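Local structure of putative type VI secretion protein (Escherichia coli, 6SJL) at the interface of chains A and B and the interface of chains A and C. The protein forms the trimeric VgrG spike at the tip of the type VI secretion system and carries the Tle1 effector. Residues are numbered along the deposited sequence; one frame, centred on the assembly and turned at random. Chains: chain A/B, Putative type VI secretion protein; chain C, Putative type VI secretion protein.

The three contacts are strung out nearly in a line along the VgrG shaft, contact 1 between the others: the centres of their C-alpha atoms are about 32 Å apart for contacts 1 and 2, about 56 Å for contacts 1 and 3, and about 86 Å for contacts 2 and 3. No residue is shared. Contacts 1 and 2 join chains A and B through short strands, around 667-671 and 675-679 in the first and 726-731 in the second. Contact 3 lies at the far end, where one patch of Tle1 meets the shaft. In these patches, at least, subunit pairing and effector binding draw on different stretches of chain A.

Contact 1: the interface of chains A and B. Residues chain A 666-668; chain B 604-605, 673-674, 676.
A:Phe667 is gripped through its backbone by chain B: A:Phe667 N donates to B:Ala674 O at 2.8 Å and A:Phe667 O receives B:Ser676 N at 3.0 Å, a parallel pairing of strand 667-671 of chain A beside strand 675-679 of chain B that bridges A:Thr668 to B:Ser676. The phenyl ring takes almost no part, because it leaves the strand on the face turned from B:Thr604. The neighbours on either side, A:Ser666 and A:Thr668, put their side chains on the other face. A:Ser666 swings its hydroxyl beside its own backbone N (chi1 -56°), where OG accepts a bond from B:Ala674 N at 3.3 Å. Its CB also meets the methyl CG2 of B:Thr604, 3.9 Å away. Further along, the hydroxyl OG1 of A:Thr668 sits beside the backbone N (chi1 -50°), which leaves the methyl CG2 anti to it, facing a pair of chain B oxygens, B:Ser676 OG at 3.4 Å and the carbonyl B:Thr604 O. Within chain B that hydroxyl gives the carbonyl a weak bond, which may help keep the segment between helices 578-600 and 608-618 beside the strand. The site stitches two copies of VgrG edge to edge in the beta-prism shaft of the trimeric spike.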
# COMPACT_ATOMS: atom_id res chain seq x y z
N SER A 666 5.40 -1.50 11.44
CA SER A 666 4.69 -0.66 10.49
C SER A 666 4.75 -1.19 9.06
O SER A 666 5.48 -2.10 8.73
CB SER A 666 5.28 0.74 10.51
OG SER A 666 5.24 1.28 11.81
N PHE A 667 3.93 -0.59 8.21
CA PHE A 667 4.00 -0.73 6.76
C PHE A 667 4.19 0.66 6.20
O PHE A 667 3.35 1.53 6.42
CB PHE A 667 2.74 -1.35 6.19
CG PHE A 667 2.62 -1.21 4.71
CD1 PHE A 667 3.35 -2.00 3.86
CD2 PHE A 667 1.77 -0.28 4.16
CE1 PHE A 667 3.24 -1.87 2.53
CE2 PHE A 667 1.67 -0.16 2.81
CZ PHE A 667 2.40 -0.95 2.00
N THR A 668 5.27 0.87 5.48
CA THR A 668 5.65 2.21 5.07
C THR A 668 5.76 2.26 3.56
O THR A 668 6.21 1.30 2.94
CB THR A 668 6.96 2.60 5.73
OG1 THR A 668 6.87 2.35 7.14
CG2 THR A 668 7.24 4.05 5.52
N THR B 604 5.67 7.78 9.23
CA THR B 604 6.41 6.73 9.91
C THR B 604 7.63 6.36 9.09
O THR B 604 7.56 6.22 7.87
CB THR B 604 5.53 5.50 10.12
OG1 THR B 604 4.32 5.89 10.76
CG2 THR B 604 6.24 4.53 11.01
N GLN B 605 8.76 6.23 9.76
CA GLN B 605 10.01 5.97 9.06
C GLN B 605 10.19 4.48 8.83
O GLN B 605 9.81 3.65 9.66
CB GLN B 605 11.18 6.51 9.87
CG GLN B 605 12.29 7.05 9.04
CD GLN B 605 13.27 7.81 9.87
OE1 GLN B 605 12.92 8.36 10.90
NE2 GLN B 605 14.52 7.85 9.43
N GLY B 673 1.91 -2.06 13.73
CA GLY B 673 2.14 -0.69 14.08
C GLY B 673 1.34 0.26 13.23
O GLY B 673 0.11 0.25 13.28
N ALA B 674 2.01 1.07 12.44
CA ALA B 674 1.37 2.09 11.64
C ALA B 674 1.32 1.68 10.18
O ALA B 674 1.98 0.75 9.75
CB ALA B 674 2.10 3.42 11.76
N SER B 676 1.84 4.04 6.87
CA SER B 676 2.09 5.39 6.39
C SER B 676 2.40 5.31 4.92
O SER B 676 3.35 4.64 4.52
CB SER B 676 3.23 6.06 7.13
OG SER B 676 4.46 5.55 6.69

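Contact 2: the interface of chains A and B. Residues chain A 723-727, 738; chain B 730-731.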
# COMPACT_ATOMS: atom_id res chain seq x y z
N ALA A 723 -11.70 26.30 8.22
CA ALA A 723 -11.10 26.81 7.00
C ALA A 723 -10.27 28.03 7.34
O ALA A 723 -10.35 28.58 8.43
CB ALA A 723 -12.15 27.18 5.97
N ASN A 724 -9.44 28.45 6.39
CA ASN A 724 -8.69 29.66 6.63
C ASN A 724 -9.36 30.87 6.02
O ASN A 724 -9.54 31.89 6.70
CB ASN A 724 -7.28 29.53 6.07
CG ASN A 724 -6.42 30.70 6.43
OD1 ASN A 724 -6.07 30.89 7.58
ND2 ASN A 724 -6.04 31.48 5.43
N GLN A 725 -9.76 30.80 4.76
CA GLN A 725 -10.33 31.96 4.12
C GLN A 725 -11.82 31.86 3.84
O GLN A 725 -12.48 32.89 3.74
CB GLN A 725 -9.60 32.29 2.82
CG GLN A 725 -9.47 31.18 1.86
CD GLN A 725 -8.30 31.40 0.95
OE1 GLN A 725 -7.32 32.02 1.34
NE2 GLN A 725 -8.38 30.89 -0.27
N GLU A 726 -12.38 30.66 3.76
CA GLU A 726 -13.78 30.52 3.42
C GLU A 726 -14.21 29.10 3.73
O GLU A 726 -13.49 28.17 3.41
CB GLU A 726 -13.99 30.85 1.96
CG GLU A 726 -15.38 30.95 1.49
CD GLU A 726 -15.44 31.62 0.14
OE1 GLU A 726 -14.37 32.02 -0.36
OE2 GLU A 726 -16.54 31.77 -0.42
N LEU A 727 -15.36 28.94 4.37
CA LEU A 727 -15.96 27.63 4.61
C LEU A 727 -17.36 27.65 4.03
O LEU A 727 -18.23 28.36 4.53
CB LEU A 727 -15.99 27.31 6.10
CG LEU A 727 -16.23 25.88 6.56
CD1 LEU A 727 -15.55 25.67 7.85
CD2 LEU A 727 -17.68 25.60 6.74
N LEU A 738 -19.00 30.75 5.63
CA LEU A 738 -18.27 31.41 6.70
C LEU A 738 -17.03 32.03 6.08
O LEU A 738 -16.10 31.32 5.71
CB LEU A 738 -17.89 30.42 7.79
CG LEU A 738 -18.90 30.11 8.86
CD1 LEU A 738 -20.05 29.38 8.27
CD2 LEU A 738 -18.24 29.26 9.85
N ALA B 730 -15.63 26.51 11.68
CA ALA B 730 -14.97 27.76 12.01
C ALA B 730 -14.26 28.31 10.78
O ALA B 730 -13.68 27.55 10.02
CB ALA B 730 -13.98 27.56 13.13
N CYS B 731 -14.36 29.61 10.57
CA CYS B 731 -13.54 30.27 9.56
C CYS B 731 -13.50 31.76 9.83
O CYS B 731 -14.51 32.44 9.69
CB CYS B 731 -14.07 30.01 8.17
SG CYS B 731 -13.17 30.86 6.91
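B:Cys731, at the end of strand 726-731, pushes its side chain into a fold of chain A formed by the turn A:Ala723 to A:Glu726 and by A:Leu738 of strand 734-739. Two polar contacts cross here. The firm one is a backbone bond from A:Ala723 N to B:Ala730 O, 3.0 Å long, which ties the residue just after strand 718-722 to the residue before the cysteine and so places the cysteine's strand end. The weak one runs from the thiol SG of B:Cys731 to A:Leu738 O at 3.2 Å. Apolar contacts make up the rest. With SG anti to the backbone N (chi1 177°), the sulfur sits inside the curve of the turn, 3.6 Å from A:Glu726 CA. The methyl CB of A:Ala723 closes another side of the sulfur at 3.9 Å. The CB atoms of A:Leu727 and A:Leu738 both pack against B:Cys731 CB from the same side. The cysteine hides 77 Å² against chain A, far more than any neighbour here, whereas the side chains of A:Asn724, A:Gln725 and A:Glu726 point away and leave only backbone to the contact. A:Leu727 turns one branch to the chain B backbone, its methyl CD1 resting 3.4 Å from B:Ala730 O.

Contact 3: the interface of chains A and C. Residues chain A 511, 513; chain C 390, 393-394.
A:Glu513 of the VgrG beta-prism meets C:Arg393 of the Tle1 phospholipase effector in a salt bridge, beside A:Gly511 in the turn between strands 503-507 and 514-519. The tight part begins with this charged pair. One guanidinium nitrogen, NH1, does the touching and faces both carboxylate oxygens: it lies 2.5 Å from A:Glu513 OE1, a shortness that carries little weight at this resolution. The N-H of NH1 does not point at OE1, but NH1 makes a weak hydrogen bond to A:Glu513 OE2 at 3.1 Å. The carboxylate and guanidinium planes are 33° apart. A bend in the arginine (chi3 -87°) carries the guanidinium toward the glutamate, leaving CD 3.5 Å from A:Glu513 OE2. Two neighbours may steady the pair: A:Gly511 N makes a weak bond to A:Glu513 OE2, and the backbone carbonyl O of C:Asn390 sits 4.1 Å above the plane of the C:Arg393 guanidinium, toward its rim. A:Gly511 belongs to the tight part too. Without a side chain, it lies against that same C:Asn390 carbonyl on helix 389-393 and hides 24 Å², more than any other residue here. The looser side is made by the C:Asn390 side chain and by C:Ala394. C:Asn390 CB stays 4.0 Å from A:Gly511 O. C:Ala394, just past the helix, hides no surface against chain A, its N being 4.2 Å from A:Gly511 N.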
# COMPACT_ATOMS: atom_id res chain seq x y z
N GLY A 511 18.67 -48.92 -9.52
CA GLY A 511 17.64 -48.25 -8.77
C GLY A 511 18.15 -47.37 -7.66
O GLY A 511 17.36 -46.66 -7.05
N GLU A 513 21.45 -45.69 -8.12
CA GLU A 513 22.67 -45.15 -8.68
C GLU A 513 22.87 -43.71 -8.24
O GLU A 513 21.93 -42.94 -8.11
CB GLU A 513 22.63 -45.21 -10.19
CG GLU A 513 22.19 -46.51 -10.76
CD GLU A 513 20.77 -46.47 -11.21
OE1 GLU A 513 20.03 -45.60 -10.73
OE2 GLU A 513 20.38 -47.28 -12.06
N ASN C 390 12.75 -45.94 -11.00
CA ASN C 390 13.93 -46.32 -10.25
C ASN C 390 13.91 -47.80 -9.92
O ASN C 390 14.92 -48.49 -10.05
CB ASN C 390 14.04 -45.47 -8.99
CG ASN C 390 14.36 -44.04 -9.30
OD1 ASN C 390 15.17 -43.75 -10.17
ND2 ASN C 390 13.71 -43.13 -8.61
N ARG C 393 14.51 -50.17 -12.95
CA ARG C 393 15.91 -50.42 -13.25
C ARG C 393 16.48 -51.51 -12.37
O ARG C 393 17.40 -52.22 -12.77
CB ARG C 393 16.72 -49.15 -13.10
CG ARG C 393 16.83 -48.33 -14.36
CD ARG C 393 17.59 -47.05 -14.11
NE ARG C 393 16.72 -45.99 -13.65
CZ ARG C 393 16.78 -45.46 -12.44
NH1 ARG C 393 17.67 -45.87 -11.57
NH2 ARG C 393 15.94 -44.50 -12.11
N ALA C 394 15.95 -51.66 -11.16
CA ALA C 394 16.35 -52.74 -10.27
C ALA C 394 15.58 -54.02 -10.53
O ALA C 394 15.73 -54.98 -9.77
CB ALA C 394 16.18 -52.31 -8.82